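Local structure of precorrin-6Y C5,15-methyltransferase (Decarboxylating) (Geobacter metallireducens, 3E05) at residues D[66-71]-D[104-109]; D[139-144]-D[187-192]. The protein probably uses S-adenosyl-L-methionine to methylate precorrin-6Y, with decarboxylation, during cobalamin biosynthesis, this chain being the C-terminal domain of the whole enzyme. All coordinates share one frame; numbering follows the deposited sequence. Where two conformers were deposited one is given.

Contact 1. Residues D[66-71]-D[104-109]; sequences RIFALE and DDLPDP
Arg66, Phe68 and Leu70 all point from one face of strand 66-71, in the parallel part of a Rossmann-like methyltransferase sheet, onto Leu106 and Pro107 in the loop leading to strand 111-114. Phe68 lies in the middle. Its CG is anti to the carbonyl carbon (chi1 -60°), and the ring reaches toward the loop. There it meets Pro107 tip to tip, with Phe68 CE2 3.6 Å from Pro107 CG and Phe68 CZ 3.7 Å from Pro107 CD. On the same side of the ring, nearer its CB end, Leu106 slides past in the opposite direction, its CD2 3.8 Å from Phe68 CD1; both partners approach the ring obliquely. The second methyl of Leu106 serves the next residue on this face: Leu106 CD1 is 3.6 Å from Leu70 CD1. Arg66 closes the exposed end. Its chain bends at chi3 (-71°), which places NE; Pro107 CG lies over one face of the guanidinium, 4.0 Å from Arg66 NH1. Backbone oxygens of the loop are held from outside the pair: Leu106 O by Arg131 NH2 and Pro107 O by Trp45 NE1. Arg131 also forms a salt bridge with Asp108. On the strand side, Val43 lies against Arg66 and Phe68, while Leu70 packs on Val95. The meeting of strand and loop is thus wholly van der Waals, so its fit depends on side-chain shape, while Trp45 and Arg131 supply polar bonds to the loop from elsewhere in the fold.

Contact 2. Residues D[139-144]-D[187-192]; sequences VLNAVT and VYIITA
Leu140 and Ile190 form an antiparallel hydrogen-bonded pair, each backbone N giving to the other's O at 2.8 Å (Leu140 N to Ile190 O, Ile190 N to Leu140 O). Two residues on, Ala142 N reaches Tyr188 O at 2.8 Å, and Tyr188 N returns a bond to Ala142 O. Asn141 faces Ile189 between these pairs, and Val139 faces Thr191 beyond the Leu140 pair, both non-hydrogen-bonded; Val139 CA lies 3.1 Å from Ile190 O in a CA-H...O contact. Asn141 and Ile189 lie side by side, pointing the same way, with Asn141 ND2 3.5 Å from Ile189 CG1. The amide lies against hydrocarbon on this side, and ND2 turns back in a weak bond to Leu140 O, while OD1 bonds Thr32 OG1 of helix 26-35. Asn141 CB meets Val187 CG1 at 3.8 Å. An alanine here would probably leave the Thr32 hydroxyl without this mate and open a gap beside Ile189. On the opposite face Ala142 CB sits 4.0 Å from Ile190 CD1, and Ala142 O lies in the plane of the Tyr188 ring, at its edge, 3.6 Å from Tyr188 CD2. Helix 145-157 covers this face, Leu148 touching Tyr188. Farther out, Tyr188 OH is hydrogen-bonded to Tyr188 OH of the fourth subunit, and Phe181 of the second and third subunits packs on the same residue, so the strand reaches the tetramer interface. A reversed strand, 180-193, slotted between 137-142 and 161-173 is the hallmark of the class I methyltransferase sheet.

Overall arrangement
Both contacts involve the same seven-stranded sheet but lie on opposite sides of the chain's centre, their own centres about 20 Å apart and their nearest atoms about 10 Å. Contact 2 is core: it joins two neighbouring strands edge to edge, through backbone hydrogen bonds supplemented by side chains on both faces. Contact 1 is partly buried and joins a strand to a loop by apolar side-chain contact, with a solvent-exposed arginine at one end. In the chain they follow in series, 66-71 with 104-109 closing before 139-144 with 187-192 opens. Only contact 2 reaches other subunits; no neighbouring chain of the assembly touches contact 1.

Contact 1. Residues D[66-71]-D[104-109]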
loop_
_atom_site.group_PDB
_atom_site.type_symbol
_atom_site.label_atom_id
_atom_site.label_comp_id
_atom_site.label_asym_id
_atom_site.label_seq_id
_atom_site.Cartn_x
_atom_site.Cartn_y
_atom_site.Cartn_z
ATOM N N ARG D 66 3.239 14.015 31.942
ATOM C CA ARG D 66 3.453 15.405 31.518
ATOM C C ARG D 66 3.968 15.475 30.086
ATOM O O ARG D 66 5.002 14.895 29.758
ATOM C CB ARG D 66 4.432 16.136 32.447
ATOM C CG ARG D 66 3.913 16.318 33.889
ATOM C CD ARG D 66 4.895 17.098 34.742
ATOM N NE ARG D 66 6.090 16.320 35.049
ATOM C CZ ARG D 66 7.237 16.839 35.481
ATOM N NH1 ARG D 66 7.358 18.150 35.649
ATOM N NH2 ARG D 66 8.270 16.041 35.734
ATOM N N ILE D 67 3.249 16.212 29.250
ATOM C CA ILE D 67 3.583 16.340 27.828
ATOM C C ILE D 67 3.953 17.779 27.487
ATOM O O ILE D 67 3.261 18.718 27.878
ATOM C CB ILE D 67 2.422 15.816 26.931
ATOM C CG1 ILE D 67 2.200 14.318 27.166
ATOM C CG2 ILE D 67 2.692 16.054 25.460
ATOM C CD1 ILE D 67 1.021 14.004 27.998
ATOM N N PHE D 68 5.058 17.944 26.767
ATOM C CA PHE D 68 5.539 19.259 26.368
ATOM C C PHE D 68 5.577 19.335 24.851
ATOM O O PHE D 68 6.303 18.575 24.201
ATOM C CB PHE D 68 6.910 19.530 26.996
ATOM C CG PHE D 68 6.884 19.494 28.502
ATOM C CD1 PHE D 68 6.572 20.645 29.228
ATOM C CD2 PHE D 68 7.142 18.309 29.192
ATOM C CE1 PHE D 68 6.516 20.619 30.622
ATOM C CE2 PHE D 68 7.086 18.272 30.580
ATOM C CZ PHE D 68 6.772 19.435 31.296
ATOM N N ALA D 69 4.763 20.238 24.316
ATOM C CA ALA D 69 4.539 20.385 22.885
ATOM C C ALA D 69 5.225 21.640 22.368
ATOM O O ALA D 69 4.796 22.770 22.666
ATOM C CB ALA D 69 3.038 20.436 22.603
ATOM N N LEU D 70 6.297 21.430 21.604
ATOM C CA LEU D 70 7.125 22.510 21.087
ATOM C C LEU D 70 6.765 22.856 19.652
ATOM O O LEU D 70 6.712 21.972 18.784
ATOM C CB LEU D 70 8.607 22.148 21.173
ATOM C CG LEU D 70 9.307 22.458 22.493
ATOM C CD1 LEU D 70 9.030 21.378 23.512
ATOM C CD2 LEU D 70 10.797 22.576 22.254
ATOM N N GLU D 71 6.535 24.144 19.400
ATOM C CA GLU D 71 6.160 24.619 18.071
ATOM C C GLU D 71 6.692 26.025 17.811
ATOM O O GLU D 71 6.544 26.914 18.652
ATOM C CB GLU D 71 4.638 24.554 17.897
ATOM C CG GLU D 71 4.079 25.073 16.559
ATOM C CD GLU D 71 4.687 24.381 15.352
ATOM O OE1 GLU D 71 4.589 23.145 15.244
ATOM O OE2 GLU D 71 5.280 25.082 14.508
ATOM N N ASP D 104 16.091 22.923 27.119
ATOM C CA ASP D 104 16.873 22.977 28.360
ATOM C C ASP D 104 16.023 23.123 29.621
ATOM O O ASP D 104 16.313 22.498 30.635
ATOM C CB ASP D 104 17.936 24.077 28.279
ATOM C CG ASP D 104 18.942 23.833 27.165
ATOM O OD1 ASP D 104 19.376 22.672 26.991
ATOM O OD2 ASP D 104 19.292 24.805 26.460
ATOM N N ASP D 105 14.963 23.922 29.541
ATOM C CA ASP D 105 14.078 24.162 30.683
ATOM C C ASP D 105 13.090 23.020 30.957
ATOM O O ASP D 105 12.444 22.993 32.015
ATOM C CB ASP D 105 13.313 25.478 30.495
ATOM C CG ASP D 105 14.173 26.708 30.768
ATOM O OD1 ASP D 105 15.417 26.635 30.617
ATOM O OD2 ASP D 105 13.599 27.760 31.128
ATOM N N LEU D 106 12.976 22.089 30.009
ATOM C CA LEU D 106 12.078 20.943 30.132
ATOM C C LEU D 106 12.692 19.848 30.999
ATOM O O LEU D 106 13.918 19.720 31.044
ATOM C CB LEU D 106 11.755 20.384 28.738
ATOM C CG LEU D 106 11.272 21.333 27.642
ATOM C CD1 LEU D 106 11.151 20.554 26.346
ATOM C CD2 LEU D 106 9.948 21.981 27.986
ATOM N N PRO D 107 11.852 19.052 31.695
ATOM C CA PRO D 107 12.395 17.867 32.357
ATOM C C PRO D 107 12.841 16.828 31.338
ATOM O O PRO D 107 12.342 16.828 30.200
ATOM C CB PRO D 107 11.217 17.327 33.174
ATOM C CG PRO D 107 10.031 17.985 32.683
ATOM C CD PRO D 107 10.406 19.213 31.933
ATOM N N ASP D 108 13.784 15.978 31.747
ATOM C CA ASP D 108 14.257 14.865 30.925
ATOM C C ASP D 108 13.106 13.977 30.455
ATOM O O ASP D 108 12.186 13.679 31.225
ATOM C CB ASP D 108 15.303 14.042 31.669
ATOM C CG ASP D 108 16.554 14.842 31.982
ATOM O OD1 ASP D 108 16.552 16.071 31.769
ATOM O OD2 ASP D 108 17.542 14.239 32.444
ATOM N N PRO D 109 13.132 13.604 29.167
ATOM C CA PRO D 109 12.014 12.865 28.591
ATOM C C PRO D 109 12.186 11.345 28.648
ATOM O O PRO D 109 13.300 10.825 28.538
ATOM C CB PRO D 109 12.010 13.351 27.149
ATOM C CG PRO D 109 13.489 13.591 26.833
ATOM C CD PRO D 109 14.185 13.876 28.163
#

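Contact 2. Residues D[139-144]-D[187-192]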
loop_
_atom_site.group_PDB
_atom_site.type_symbol
_atom_site.label_atom_id
_atom_site.label_comp_id
_atom_site.label_asym_id
_atom_site.label_seq_id
_atom_site.Cartn_x
_atom_site.Cartn_y
_atom_site.Cartn_z
ATOM N N VAL D 139 10.271 8.356 18.624
ATOM C CA VAL D 139 9.502 8.074 17.401
ATOM C C VAL D 139 9.507 9.330 16.519
ATOM O O VAL D 139 9.440 10.467 17.010
ATOM C CB VAL D 139 8.080 7.560 17.732
ATOM C CG1 VAL D 139 7.206 7.342 16.441
ATOM C CG2 VAL D 139 8.177 6.255 18.536
ATOM N N LEU D 140 9.667 9.114 15.218
ATOM C CA LEU D 140 9.578 10.195 14.239
ATOM C C LEU D 140 8.699 9.753 13.106
ATOM O O LEU D 140 8.729 8.597 12.698
ATOM C CB LEU D 140 10.934 10.565 13.633
ATOM C CG LEU D 140 12.179 10.832 14.452
ATOM C CD1 LEU D 140 12.891 9.532 14.697
ATOM C CD2 LEU D 140 13.067 11.786 13.680
ATOM N N ASN D 141 7.899 10.682 12.595
ATOM C CA ASN D 141 7.137 10.416 11.373
ATOM C C ASN D 141 7.779 11.162 10.209
ATOM O O ASN D 141 7.926 12.394 10.233
ATOM C CB ASN D 141 5.667 10.814 11.515
ATOM C CG ASN D 141 4.852 9.832 12.377
ATOM O OD1 ASN D 141 3.652 10.004 12.509
ATOM N ND2 ASN D 141 5.485 8.811 12.922
ATOM N N ALA D 142 8.193 10.416 9.196
ATOM C CA ALA D 142 8.868 11.021 8.046
ATOM C C ALA D 142 8.016 10.824 6.808
ATOM O O ALA D 142 7.516 9.723 6.592
ATOM C CB ALA D 142 10.210 10.389 7.853
ATOM N N VAL D 143 7.891 11.855 5.972
ATOM C CA VAL D 143 7.189 11.711 4.684
ATOM C C VAL D 143 8.108 11.944 3.458
ATOM O O VAL D 143 7.775 11.595 2.328
ATOM C CB VAL D 143 5.877 12.570 4.651
ATOM C CG1 VAL D 143 6.170 14.039 4.443
ATOM C CG2 VAL D 143 4.917 12.076 3.572
ATOM N N THR D 144 9.276 12.528 3.700
ATOM C CA THR D 144 10.243 12.712 2.640
ATOM C C THR D 144 11.351 11.688 2.802
ATOM O O THR D 144 11.565 11.152 3.893
ATOM C CB THR D 144 10.853 14.129 2.644
ATOM O OG1 THR D 144 11.672 14.286 3.798
ATOM C CG2 THR D 144 9.779 15.212 2.606
ATOM N N VAL D 187 3.269 7.240 5.215
ATOM C CA VAL D 187 4.060 7.800 6.309
ATOM C C VAL D 187 5.033 6.752 6.815
ATOM O O VAL D 187 4.685 5.584 7.026
ATOM C CB VAL D 187 3.180 8.373 7.493
ATOM C CG1 VAL D 187 4.056 9.036 8.563
ATOM C CG2 VAL D 187 2.139 9.381 6.997
ATOM N N TYR D 188 6.281 7.169 6.997
ATOM C CA TYR D 188 7.279 6.284 7.556
ATOM C C TYR D 188 7.383 6.567 9.047
ATOM O O TYR D 188 7.798 7.654 9.433
ATOM C CB TYR D 188 8.636 6.547 6.886
ATOM C CG TYR D 188 8.655 6.114 5.439
ATOM C CD1 TYR D 188 9.037 4.812 5.100
ATOM C CD2 TYR D 188 8.247 6.980 4.420
ATOM C CE1 TYR D 188 9.077 4.395 3.751
ATOM C CE2 TYR D 188 8.243 6.563 3.076
ATOM C CZ TYR D 188 8.669 5.275 2.754
ATOM O OH TYR D 188 8.655 4.857 1.436
ATOM N N ILE D 189 6.960 5.598 9.858
ATOM C CA ILE D 189 7.035 5.718 11.311
ATOM C C ILE D 189 8.326 5.055 11.787
ATOM O O ILE D 189 8.490 3.835 11.729
ATOM C CB ILE D 189 5.790 5.104 11.992
ATOM C CG1 ILE D 189 4.532 5.824 11.479
ATOM C CG2 ILE D 189 5.917 5.148 13.520
ATOM C CD1 ILE D 189 3.229 5.156 11.825
ATOM N N ILE D 190 9.232 5.897 12.278
ATOM C CA ILE D 190 10.558 5.459 12.717
ATOM C C ILE D 190 10.592 5.379 14.242
ATOM O O ILE D 190 10.342 6.380 14.907
ATOM C CB ILE D 190 11.635 6.448 12.221
ATOM C CG1 ILE D 190 11.540 6.617 10.704
ATOM C CG2 ILE D 190 13.039 5.991 12.654
ATOM C CD1 ILE D 190 12.277 7.811 10.148
ATOM N N THR D 191 10.881 4.193 14.773
ATOM C CA THR D 191 10.976 3.951 16.209
ATOM C C THR D 191 12.398 3.572 16.600
ATOM O O THR D 191 13.002 2.688 16.004
ATOM C CB THR D 191 9.964 2.889 16.652
ATOM O OG1 THR D 191 8.673 3.256 16.152
ATOM C CG2 THR D 191 9.895 2.794 18.193
ATOM N N ALA D 192 12.925 4.257 17.614
ATOM C CA ALA D 192 14.303 4.056 18.041
ATOM C C ALA D 192 14.377 3.918 19.551
ATOM O O ALA D 192 13.756 4.687 20.288
ATOM C CB ALA D 192 15.170 5.192 17.565
#